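Local coordinates for protein pyruvate kinase (Pyrobaculum aerophilum, PDB 3QTG) that catalyses the last step of glycolysis, the transfer of a phosphoryl group from phosphoenolpyruvate to ADP that yields pyruvate and ATP, at residues A201-K206 with A228-T233; V252-L257 with I284-Q289. All blocks are in the same frame, centred on the assembly; numbering follows the deposited sequence.

Contact 1 (A201-K206 with A228-T233); sequences AISLAK and AVKIET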
# COMPACT_ATOMS: atom_id res chain seq x y z
N ALA A 201 -18.21 2.09 -36.67
CA ALA A 201 -17.87 3.25 -35.87
C ALA A 201 -18.93 4.37 -36.04
O ALA A 201 -19.23 4.78 -37.15
CB ALA A 201 -16.46 3.73 -36.19
N ILE A 202 -19.50 4.81 -34.92
CA ILE A 202 -20.58 5.80 -34.88
C ILE A 202 -20.00 7.20 -34.71
O ILE A 202 -19.18 7.42 -33.81
CB ILE A 202 -21.49 5.60 -33.65
CG1 ILE A 202 -22.12 4.23 -33.64
CG2 ILE A 202 -22.62 6.66 -33.61
CD1 ILE A 202 -22.93 4.00 -32.39
N SER A 203 -20.44 8.12 -35.56
CA SER A 203 -20.06 9.54 -35.44
C SER A 203 -21.08 10.36 -34.68
O SER A 203 -22.27 10.17 -34.84
CB SER A 203 -19.80 10.15 -36.82
OG SER A 203 -18.72 9.48 -37.47
N LEU A 204 -20.61 11.26 -33.83
CA LEU A 204 -21.44 12.32 -33.23
C LEU A 204 -22.55 11.85 -32.30
O LEU A 204 -23.53 12.57 -32.10
CB LEU A 204 -22.00 13.28 -34.31
CG LEU A 204 -20.99 14.03 -35.20
CD1 LEU A 204 -21.69 14.85 -36.32
CD2 LEU A 204 -20.06 14.93 -34.38
N ALA A 205 -22.39 10.66 -31.72
CA ALA A 205 -23.28 10.20 -30.66
C ALA A 205 -23.02 11.00 -29.39
O ALA A 205 -21.89 11.38 -29.10
CB ALA A 205 -23.07 8.71 -30.41
N LYS A 206 -24.07 11.31 -28.63
CA LYS A 206 -23.84 12.01 -27.35
C LYS A 206 -24.72 11.50 -26.21
O LYS A 206 -24.70 12.06 -25.11
CB LYS A 206 -23.95 13.55 -27.48
CG LYS A 206 -25.31 14.07 -27.94
CD LYS A 206 -25.33 15.60 -28.08
CE LYS A 206 -26.64 16.08 -28.72
NZ LYS A 206 -26.78 17.56 -28.76
N ALA A 228 -18.29 0.77 -32.19
CA ALA A 228 -17.22 1.66 -31.74
C ALA A 228 -17.78 3.08 -31.69
O ALA A 228 -18.38 3.55 -32.67
CB ALA A 228 -16.01 1.55 -32.66
N VAL A 229 -17.62 3.74 -30.55
CA VAL A 229 -18.19 5.06 -30.34
C VAL A 229 -17.10 6.12 -30.33
O VAL A 229 -16.24 6.13 -29.46
CB VAL A 229 -19.02 5.13 -29.05
CG1 VAL A 229 -19.54 6.58 -28.79
CG2 VAL A 229 -20.18 4.10 -29.09
N LYS A 230 -17.15 7.01 -31.32
CA LYS A 230 -16.20 8.11 -31.41
C LYS A 230 -16.58 9.23 -30.47
O LYS A 230 -17.75 9.59 -30.38
CB LYS A 230 -16.11 8.63 -32.85
CG LYS A 230 -15.83 7.53 -33.84
CD LYS A 230 -14.84 7.95 -34.90
CE LYS A 230 -15.44 8.96 -35.86
NZ LYS A 230 -16.48 8.32 -36.69
N ILE A 231 -15.60 9.75 -29.75
CA ILE A 231 -15.80 10.90 -28.89
C ILE A 231 -15.24 12.10 -29.67
O ILE A 231 -14.02 12.24 -29.85
CB ILE A 231 -15.14 10.70 -27.51
CG1 ILE A 231 -15.54 9.33 -26.91
CG2 ILE A 231 -15.48 11.84 -26.56
CD1 ILE A 231 -17.01 9.19 -26.50
N GLU A 232 -16.16 12.94 -30.16
CA GLU A 232 -15.87 13.94 -31.19
C GLU A 232 -16.22 15.35 -30.74
O GLU A 232 -15.80 16.32 -31.36
CB GLU A 232 -16.68 13.64 -32.47
CG GLU A 232 -16.12 12.56 -33.35
CD GLU A 232 -17.18 11.96 -34.27
OE1 GLU A 232 -16.95 11.89 -35.49
OE2 GLU A 232 -18.25 11.56 -33.77
N THR A 233 -16.98 15.48 -29.66
CA THR A 233 -17.51 16.79 -29.29
C THR A 233 -17.50 17.04 -27.81
O THR A 233 -17.37 16.12 -27.00
CB THR A 233 -18.97 16.97 -29.73
OG1 THR A 233 -19.80 16.11 -28.95
CG2 THR A 233 -19.16 16.70 -31.24
O HOH W 1 -20.06 8.78 -31.86
O HOH W 2 -19.16 12.22 -30.36
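Ala201 and Ile202 run parallel to Ala228 and Val229 as neighbouring barrel strands, paired by two backbone bonds: Ile202 N to Ala228 O (2.8 Å) and Lys230 N to Ile202 O (3.2 Å). Beyond Ile202 the chains part, and two waters bridge them. One donates to both Ile202 O and Lys230 O and accepts from Ala205 N; the other joins Lys230 O, Ala205 O and Glu232 N. On the face turned to helix 208-220, Ile202 CD1 lies 4.3 Å from Val229 CG2. At the strand ends, the bent chain of Lys230 brings NZ to Ser203 OG at 2.6 Å, and Asp80 holds the same ammonium by a salt bridge. Glu232, extended beyond CG, reaches across to Ser203 and Leu204; OE2 lies 2.4 Å from Leu204 N, too short for this hydrogen bond's geometry to be trusted. The Leu204 side chain crosses that of Glu232 at about a right angle and sets CD2 3.7 Å from Thr233 CG2. Thr233 OG1 bonds to Asp173 and caps the following helix at Ala236 N. This is a beta-alpha-beta unit of a TIM barrel, whose C-terminal strand ends carry the active site: by similarity, Lys230 stabilises the transition state and Glu232 binds magnesium.

Contact 2 (V252-L257 with I284-Q289); sequences VARGDL and IAVATQ
Arg254 lies across the end of strand 284-287, its chain extended from CG to NE and crossing the side chain of Val286 obliquely. Val286 CG1 meets the arginine at NE (3.6 Å), while CD sits 3.1 Å from Thr288 O. The guanidinium turns its edge to the carbonyls of Thr288 and Gln289, and NH1 gives a weak bond to Gln289 O at 2.8 Å. Its stronger polar partner is Asp307, which forms a salt bridge with NH2, where Gln270 also bonds. An alanine here would probably leave Asp307 without its positive mate and open a gap beside Val286 CG1.

Thr288 approaches the start of helix 254-257 from the loop just after strand 284-287. With OG1 between the backbone N and the carbonyl carbon (chi1 80°), the hydroxyl accepts from Gly255 N at 2.7 Å and donates to Ala287 O. That carbonyl therefore takes two bonds, the other from Arg254 N, and both donors reach it from the same face of its plane. Strands 249-253 and 284-287 are adjacent parallel strands of the TIM barrel, and their C-terminal ends lead into its active site. Gly255, Asp256 and Thr288 bind substrate by similarity, and Asp256 probably also binds magnesium, as in related enzymes; the bond between Gly255 and Thr288 thus ties two probable substrate-binding positions together directly.

Deeper in the barrel wall, Val252 and Val286 point to the same face of the sheet, with Val252 CB 4.0 Å from Val286 CG2. The CG2 methyl of Val252 lies anti to the carbonyl carbon and meets Ile284 CD1 at 3.9 Å; Ile273 of helix 266-279 packs against both residues. Along the backbones, Val252 N bonds to Ala285 O with an N-H...O angle of 174°, and Ala287 N returns a bond to Val252 O.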
# COMPACT_ATOMS: atom_id res chain seq x y z
N VAL A 252 -10.97 8.08 -29.51
CA VAL A 252 -10.64 9.51 -29.43
C VAL A 252 -10.39 10.02 -30.87
O VAL A 252 -9.39 9.69 -31.51
CB VAL A 252 -9.39 9.79 -28.52
CG1 VAL A 252 -9.07 11.30 -28.45
CG2 VAL A 252 -9.58 9.22 -27.13
N ALA A 253 -11.35 10.78 -31.38
CA ALA A 253 -11.27 11.32 -32.75
C ALA A 253 -10.69 12.72 -32.63
O ALA A 253 -11.41 13.69 -32.41
CB ALA A 253 -12.67 11.32 -33.45
N ARG A 254 -9.36 12.78 -32.72
CA ARG A 254 -8.57 13.99 -32.45
C ARG A 254 -8.89 15.15 -33.37
O ARG A 254 -9.05 16.28 -32.91
CB ARG A 254 -7.08 13.69 -32.59
CG ARG A 254 -6.45 12.88 -31.48
CD ARG A 254 -5.01 12.69 -31.86
NE ARG A 254 -4.19 12.58 -30.69
CZ ARG A 254 -2.87 12.65 -30.72
NH1 ARG A 254 -2.24 12.82 -31.87
NH2 ARG A 254 -2.20 12.52 -29.59
N GLY A 255 -8.93 14.88 -34.68
CA GLY A 255 -9.25 15.91 -35.66
C GLY A 255 -10.56 16.61 -35.31
O GLY A 255 -10.61 17.82 -35.18
N ASP A 256 -11.60 15.83 -35.09
CA ASP A 256 -12.91 16.39 -34.76
C ASP A 256 -12.99 17.11 -33.42
O ASP A 256 -13.64 18.17 -33.31
CB ASP A 256 -13.95 15.28 -34.86
CG ASP A 256 -14.14 14.80 -36.30
OD1 ASP A 256 -14.27 15.68 -37.20
OD2 ASP A 256 -14.14 13.56 -36.56
N LEU A 257 -12.34 16.56 -32.41
CA LEU A 257 -12.35 17.12 -31.07
C LEU A 257 -11.56 18.43 -31.02
O LEU A 257 -11.87 19.33 -30.23
CB LEU A 257 -11.78 16.09 -30.09
CG LEU A 257 -12.29 15.83 -28.68
CD1 LEU A 257 -13.80 15.97 -28.47
CD2 LEU A 257 -11.80 14.42 -28.32
N ILE A 284 -9.94 0.95 -26.18
CA ILE A 284 -9.80 2.38 -26.48
C ILE A 284 -8.83 2.60 -27.67
O ILE A 284 -7.75 2.01 -27.72
CB ILE A 284 -9.36 3.19 -25.21
CG1 ILE A 284 -8.97 4.64 -25.53
CG2 ILE A 284 -8.26 2.46 -24.40
CD1 ILE A 284 -10.14 5.62 -25.62
N ALA A 285 -9.24 3.43 -28.61
CA ALA A 285 -8.39 3.83 -29.73
C ALA A 285 -8.15 5.33 -29.73
O ALA A 285 -8.94 6.12 -29.20
CB ALA A 285 -9.03 3.39 -31.06
N VAL A 286 -7.01 5.72 -30.29
CA VAL A 286 -6.77 7.12 -30.64
C VAL A 286 -6.61 7.19 -32.16
O VAL A 286 -5.82 6.44 -32.74
CB VAL A 286 -5.58 7.74 -29.88
CG1 VAL A 286 -5.28 9.14 -30.38
CG2 VAL A 286 -5.88 7.80 -28.34
N ALA A 287 -7.41 8.06 -32.79
CA ALA A 287 -7.51 8.19 -34.25
C ALA A 287 -7.19 9.61 -34.72
O ALA A 287 -7.53 10.58 -34.04
CB ALA A 287 -8.95 7.82 -34.69
N THR A 288 -6.57 9.70 -35.90
CA THR A 288 -6.33 10.94 -36.67
C THR A 288 -5.18 11.76 -36.09
O THR A 288 -4.99 11.77 -34.86
CB THR A 288 -7.59 11.85 -36.81
OG1 THR A 288 -7.79 12.60 -35.61
CG2 THR A 288 -8.84 11.06 -37.11
N GLN A 289 -4.42 12.44 -36.95
CA GLN A 289 -3.38 13.36 -36.50
C GLN A 289 -2.29 12.64 -35.69
O GLN A 289 -1.85 13.14 -34.64
CB GLN A 289 -3.97 14.48 -35.63
CG GLN A 289 -5.11 15.27 -36.25
CD GLN A 289 -4.63 16.44 -37.05
OE1 GLN A 289 -3.55 17.00 -36.78
NE2 GLN A 289 -5.42 16.84 -38.04

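From the N terminus, strand 199-202 comes first; the chain passes through helix 208-220 and returns as strand 226-231, where contact 1 closes that loop. Strand 249-253 then opens contact 2, which closes when the chain comes back through helix 266-279 to strand 284-287. The two loops follow in series, neither nested nor crossed. Strands 226-231 and 249-253 are neighbours, so together the contacts link four consecutive strands of the barrel. Their centres lie 10 Å apart, and they touch: Leu257 CD1 packs on Thr233 N at 3.4 Å, and Glu232 OE1 comes within 3.4 Å of Asp256 OD2, two acidic groups that probably bind magnesium.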